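Local coordinates for protein haloalkane dehalogenase (Mycobacterium rhodesiae, PDB 4MJ3) that probably catalyses the hydrolytic cleavage of carbon-halogen bonds in haloalkanes, yielding an alcohol and a halide ion, as an alpha/beta-hydrolase-fold haloalkane dehalogenase, at residues I179-T192 / I275-G287. Residues are numbered along the deposited sequence; the frame is centred on the assembly and turned at random.
Sequences IVNGGSLSTLSAET and IAGAGHFLQEDKG
Four donors grip the carboxylate of D285, a worked example of one acidic side chain at the start of a helix tying together two loops. Its OD1 takes the hydroxyl S186 OG at 2.6 Å, nearly in line with the C-O bond, and S186 N at 2.9 Å from above the carboxylate plane. OD2 accepts L185 N on the syn side at 2.8 Å, while its anti lone pair receives G279 N, from the loop that leads into the helix of D285. S186 OG, placed between its own N and carbonyl carbon (chi1 59°), points to the same oxygen as its amide. A nearly straight backbone bond, F281 N to G183 O at 3.0 Å (173°), also joins the two segments. The F281 ring is sandwiched: V180 CG1 makes a CH-pi contact over one face, 4.1 Å from the centroid, and H280 CD2 lies over the centre of the other. L188 CD2 meets the E284 side chain, bent at chi2, near OE1; E284 OE2 is held by Y196 and R63. H280 NE2 and ND1 are hydrogen-bonded to D123 and D250, consistent with the nucleophile-histidine-acid catalytic triad of haloalkane dehalogenases; the contact thus joins the histidine loop of the alpha/beta hydrolase core to the probable helical cap.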
loop_
_atom_site.group_PDB
_atom_site.type_symbol
_atom_site.label_atom_id
_atom_site.label_comp_id
_atom_site.label_asym_id
_atom_site.label_seq_id
_atom_site.Cartn_x
_atom_site.Cartn_y
_atom_site.Cartn_z
ATOM N N ILE A 179 12.574 -5.624 8.552
ATOM C CA ILE A 179 12.575 -5.122 7.172
ATOM C C ILE A 179 12.043 -3.707 7.144
ATOM O O ILE A 179 12.595 -2.839 6.458
ATOM C CB ILE A 179 11.793 -6.062 6.221
ATOM C CG1 ILE A 179 12.586 -7.338 5.990
ATOM C CG2 ILE A 179 11.447 -5.376 4.890
ATOM C CD1 ILE A 179 11.750 -8.491 5.451
ATOM N N VAL A 180 10.954 -3.445 7.872
ATOM C CA VAL A 180 10.409 -2.091 7.920
ATOM C C VAL A 180 11.416 -1.145 8.562
ATOM O O VAL A 180 11.661 -0.051 8.055
ATOM C CB VAL A 180 9.048 -2.029 8.662
ATOM C CG1 VAL A 180 8.522 -0.601 8.725
ATOM C CG2 VAL A 180 8.016 -2.904 7.954
ATOM N N ASN A 181 12.036 -1.569 9.660
ATOM C CA ASN A 181 13.129 -0.794 10.251
ATOM C C ASN A 181 14.261 -0.517 9.265
ATOM O O ASN A 181 14.813 0.595 9.211
ATOM C CB ASN A 181 13.684 -1.495 11.486
ATOM C CG ASN A 181 14.692 -0.650 12.236
ATOM O OD1 ASN A 181 14.450 0.523 12.525
ATOM N ND2 ASN A 181 15.839 -1.229 12.529
ATOM N N GLY A 182 14.574 -1.520 8.454
ATOM C CA GLY A 182 15.597 -1.412 7.429
ATOM C C GLY A 182 15.333 -0.300 6.445
ATOM O O GLY A 182 16.273 0.339 5.973
ATOM N N GLY A 183 14.049 -0.047 6.158
ATOM C CA GLY A 183 13.647 0.957 5.200
ATOM C C GLY A 183 13.161 2.254 5.805
ATOM O O GLY A 183 12.468 3.034 5.124
ATOM N N SER A 184 13.489 2.471 7.090
ATOM C CA SER A 184 13.138 3.692 7.810
ATOM C C SER A 184 14.435 4.361 8.292
ATOM O O SER A 184 15.416 3.657 8.631
ATOM C CB SER A 184 12.247 3.362 9.011
ATOM O OG SER A 184 11.056 2.670 8.651
ATOM N N LEU A 185 14.469 5.691 8.305
ATOM C CA LEU A 185 15.597 6.418 8.915
ATOM C C LEU A 185 15.520 6.434 10.433
ATOM O O LEU A 185 16.550 6.435 11.107
ATOM C CB LEU A 185 15.653 7.855 8.429
ATOM C CG LEU A 185 15.837 8.073 6.944
ATOM C CD1 LEU A 185 16.040 9.559 6.659
ATOM C CD2 LEU A 185 17.003 7.262 6.397
ATOM N N SER A 186 14.314 6.429 10.981
ATOM C CA SER A 186 14.176 6.404 12.424
ATOM C C SER A 186 14.466 4.986 12.933
ATOM O O SER A 186 14.372 4.025 12.188
ATOM C CB SER A 186 12.792 6.917 12.846
ATOM O OG SER A 186 11.774 6.173 12.297
ATOM N N THR A 187 14.863 4.866 14.194
ATOM C CA THR A 187 15.027 3.555 14.806
ATOM C C THR A 187 13.694 3.122 15.387
ATOM O O THR A 187 13.192 3.739 16.332
ATOM C CB THR A 187 16.101 3.564 15.908
ATOM O OG1 THR A 187 17.352 3.951 15.356
ATOM C CG2 THR A 187 16.235 2.173 16.525
ATOM N N LEU A 188 13.098 2.074 14.827
ATOM C CA LEU A 188 11.801 1.609 15.301
ATOM C C LEU A 188 12.002 0.942 16.651
ATOM O O LEU A 188 12.977 0.234 16.872
ATOM C CB LEU A 188 11.125 0.656 14.310
ATOM C CG LEU A 188 11.001 1.135 12.860
ATOM C CD1 LEU A 188 10.112 0.173 12.073
ATOM C CD2 LEU A 188 10.472 2.547 12.725
ATOM N N SER A 189 11.042 1.118 17.542
ATOM C CA SER A 189 11.129 0.522 18.857
ATOM C C SER A 189 10.905 -0.977 18.763
ATOM O O SER A 189 10.319 -1.473 17.788
ATOM C CB SER A 189 10.064 1.150 19.778
ATOM O OG SER A 189 8.762 0.764 19.351
ATOM N N ALA A 190 11.295 -1.687 19.817
ATOM C CA ALA A 190 11.044 -3.102 19.901
ATOM C C ALA A 190 9.533 -3.422 19.760
ATOM O O ALA A 190 9.157 -4.379 19.097
ATOM C CB ALA A 190 11.580 -3.659 21.199
ATOM N N GLU A 191 8.677 -2.612 20.388
ATOM C CA GLU A 191 7.230 -2.814 20.284
ATOM C C GLU A 191 6.682 -2.603 18.862
ATOM O O GLU A 191 5.747 -3.297 18.444
ATOM C CB GLU A 191 6.472 -1.919 21.300
ATOM N N THR A 192 7.263 -1.654 18.119
ATOM C CA THR A 192 6.863 -1.400 16.735
ATOM C C THR A 192 7.265 -2.578 15.851
ATOM O O THR A 192 6.479 -3.061 15.040
ATOM C CB THR A 192 7.452 -0.071 16.215
ATOM O OG1 THR A 192 6.860 1.014 16.943
ATOM C CG2 THR A 192 7.166 0.125 14.741
ATOM N N ILE A 275 8.996 14.814 0.918
ATOM C CA ILE A 275 8.940 14.632 2.367
ATOM C C ILE A 275 10.379 14.437 2.849
ATOM O O ILE A 275 11.010 13.408 2.576
ATOM C CB ILE A 275 8.056 13.433 2.767
ATOM C CG1 ILE A 275 6.623 13.601 2.250
ATOM C CG2 ILE A 275 8.071 13.213 4.283
ATOM C CD1 ILE A 275 5.903 14.820 2.788
ATOM N N ALA A 276 10.902 15.444 3.547
ATOM C CA ALA A 276 12.296 15.469 3.967
ATOM C C ALA A 276 12.539 14.569 5.166
ATOM O O ALA A 276 11.699 14.465 6.044
ATOM C CB ALA A 276 12.723 16.898 4.314
ATOM N N GLY A 277 13.707 13.938 5.190
ATOM C CA GLY A 277 14.136 13.135 6.334
ATOM C C GLY A 277 13.333 11.866 6.519
ATOM O O GLY A 277 13.056 11.464 7.645
ATOM N N ALA A 278 12.999 11.197 5.413
ATOM C CA ALA A 278 12.244 9.963 5.492
ATOM C C ALA A 278 12.734 8.939 4.484
ATOM O O ALA A 278 13.069 9.281 3.354
ATOM C CB ALA A 278 10.752 10.230 5.312
ATOM N N GLY A 279 12.737 7.691 4.915
ATOM C CA GLY A 279 13.136 6.577 4.061
ATOM C C GLY A 279 11.971 6.013 3.280
ATOM O O GLY A 279 10.924 6.648 3.113
ATOM N N HIS A 280 12.142 4.787 2.796
ATOM C CA HIS A 280 11.099 4.112 2.048
ATOM C C HIS A 280 9.747 4.086 2.762
ATOM O O HIS A 280 8.720 4.437 2.187
ATOM C CB HIS A 280 11.546 2.687 1.756
ATOM C CG HIS A 280 10.565 1.910 0.956
ATOM N ND1 HIS A 280 10.262 2.217 -0.352
ATOM C CD2 HIS A 280 9.810 0.828 1.274
ATOM C CE1 HIS A 280 9.357 1.366 -0.800
ATOM N NE2 HIS A 280 9.054 0.527 0.172
ATOM N N PHE A 281 9.755 3.678 4.031
ATOM C CA PHE A 281 8.550 3.623 4.852
ATOM C C PHE A 281 8.335 4.986 5.482
ATOM O O PHE A 281 8.455 5.176 6.695
ATOM C CB PHE A 281 8.646 2.510 5.895
ATOM C CG PHE A 281 8.722 1.149 5.291
ATOM C CD1 PHE A 281 7.575 0.528 4.808
ATOM C CD2 PHE A 281 9.920 0.507 5.159
ATOM C CE1 PHE A 281 7.616 -0.720 4.222
ATOM C CE2 PHE A 281 9.991 -0.747 4.564
ATOM C CZ PHE A 281 8.832 -1.372 4.114
ATOM N N LEU A 282 8.010 5.951 4.621
ATOM C CA LEU A 282 7.999 7.345 5.040
ATOM C C LEU A 282 6.917 7.634 6.094
ATOM O O LEU A 282 7.021 8.613 6.828
ATOM C CB LEU A 282 7.852 8.280 3.840
ATOM C CG LEU A 282 6.487 8.495 3.187
ATOM C CD1 LEU A 282 6.621 9.611 2.151
ATOM C CD2 LEU A 282 5.970 7.229 2.509
ATOM N N GLN A 283 5.904 6.779 6.156
ATOM C CA GLN A 283 4.829 6.924 7.136
ATOM C C GLN A 283 5.337 6.691 8.559
ATOM O O GLN A 283 4.734 7.188 9.509
ATOM C CB GLN A 283 3.666 5.967 6.842
ATOM C CG GLN A 283 3.196 5.955 5.391
ATOM C CD GLN A 283 3.818 4.841 4.574
ATOM O OE1 GLN A 283 5.013 4.551 4.702
ATOM N NE2 GLN A 283 3.016 4.216 3.712
ATOM N N GLU A 284 6.419 5.935 8.714
ATOM C CA GLU A 284 7.059 5.733 10.019
ATOM C C GLU A 284 7.910 6.907 10.434
ATOM O O GLU A 284 7.935 7.265 11.602
ATOM C CB GLU A 284 7.975 4.511 10.043
ATOM C CG GLU A 284 7.268 3.190 10.158
ATOM C CD GLU A 284 6.531 2.972 11.473
ATOM O OE1 GLU A 284 6.762 3.653 12.508
ATOM O OE2 GLU A 284 5.653 2.109 11.447
ATOM N N ASP A 285 8.625 7.496 9.490
ATOM C CA ASP A 285 9.545 8.580 9.773
ATOM C C ASP A 285 8.873 9.936 9.878
ATOM O O ASP A 285 9.240 10.745 10.718
ATOM C CB ASP A 285 10.617 8.638 8.665
ATOM C CG ASP A 285 11.568 7.440 8.698
ATOM O OD1 ASP A 285 11.726 6.815 9.768
ATOM O OD2 ASP A 285 12.186 7.132 7.643
ATOM N N LYS A 286 7.910 10.191 8.987
ATOM C CA LYS A 286 7.312 11.518 8.831
ATOM C C LYS A 286 5.814 11.400 8.500
ATOM O O LYS A 286 5.291 12.101 7.633
ATOM C CB LYS A 286 8.043 12.291 7.719
ATOM C CG LYS A 286 9.524 12.587 7.982
ATOM C CD LYS A 286 9.707 13.610 9.100
ATOM C CE LYS A 286 11.176 13.782 9.460
ATOM N NZ LYS A 286 11.330 14.891 10.426
ATOM N N GLY A 287 5.116 10.550 9.244
ATOM C CA GLY A 287 3.702 10.295 9.011
ATOM C C GLY A 287 2.823 11.529 9.170
ATOM O O GLY A 287 1.963 11.809 8.328
#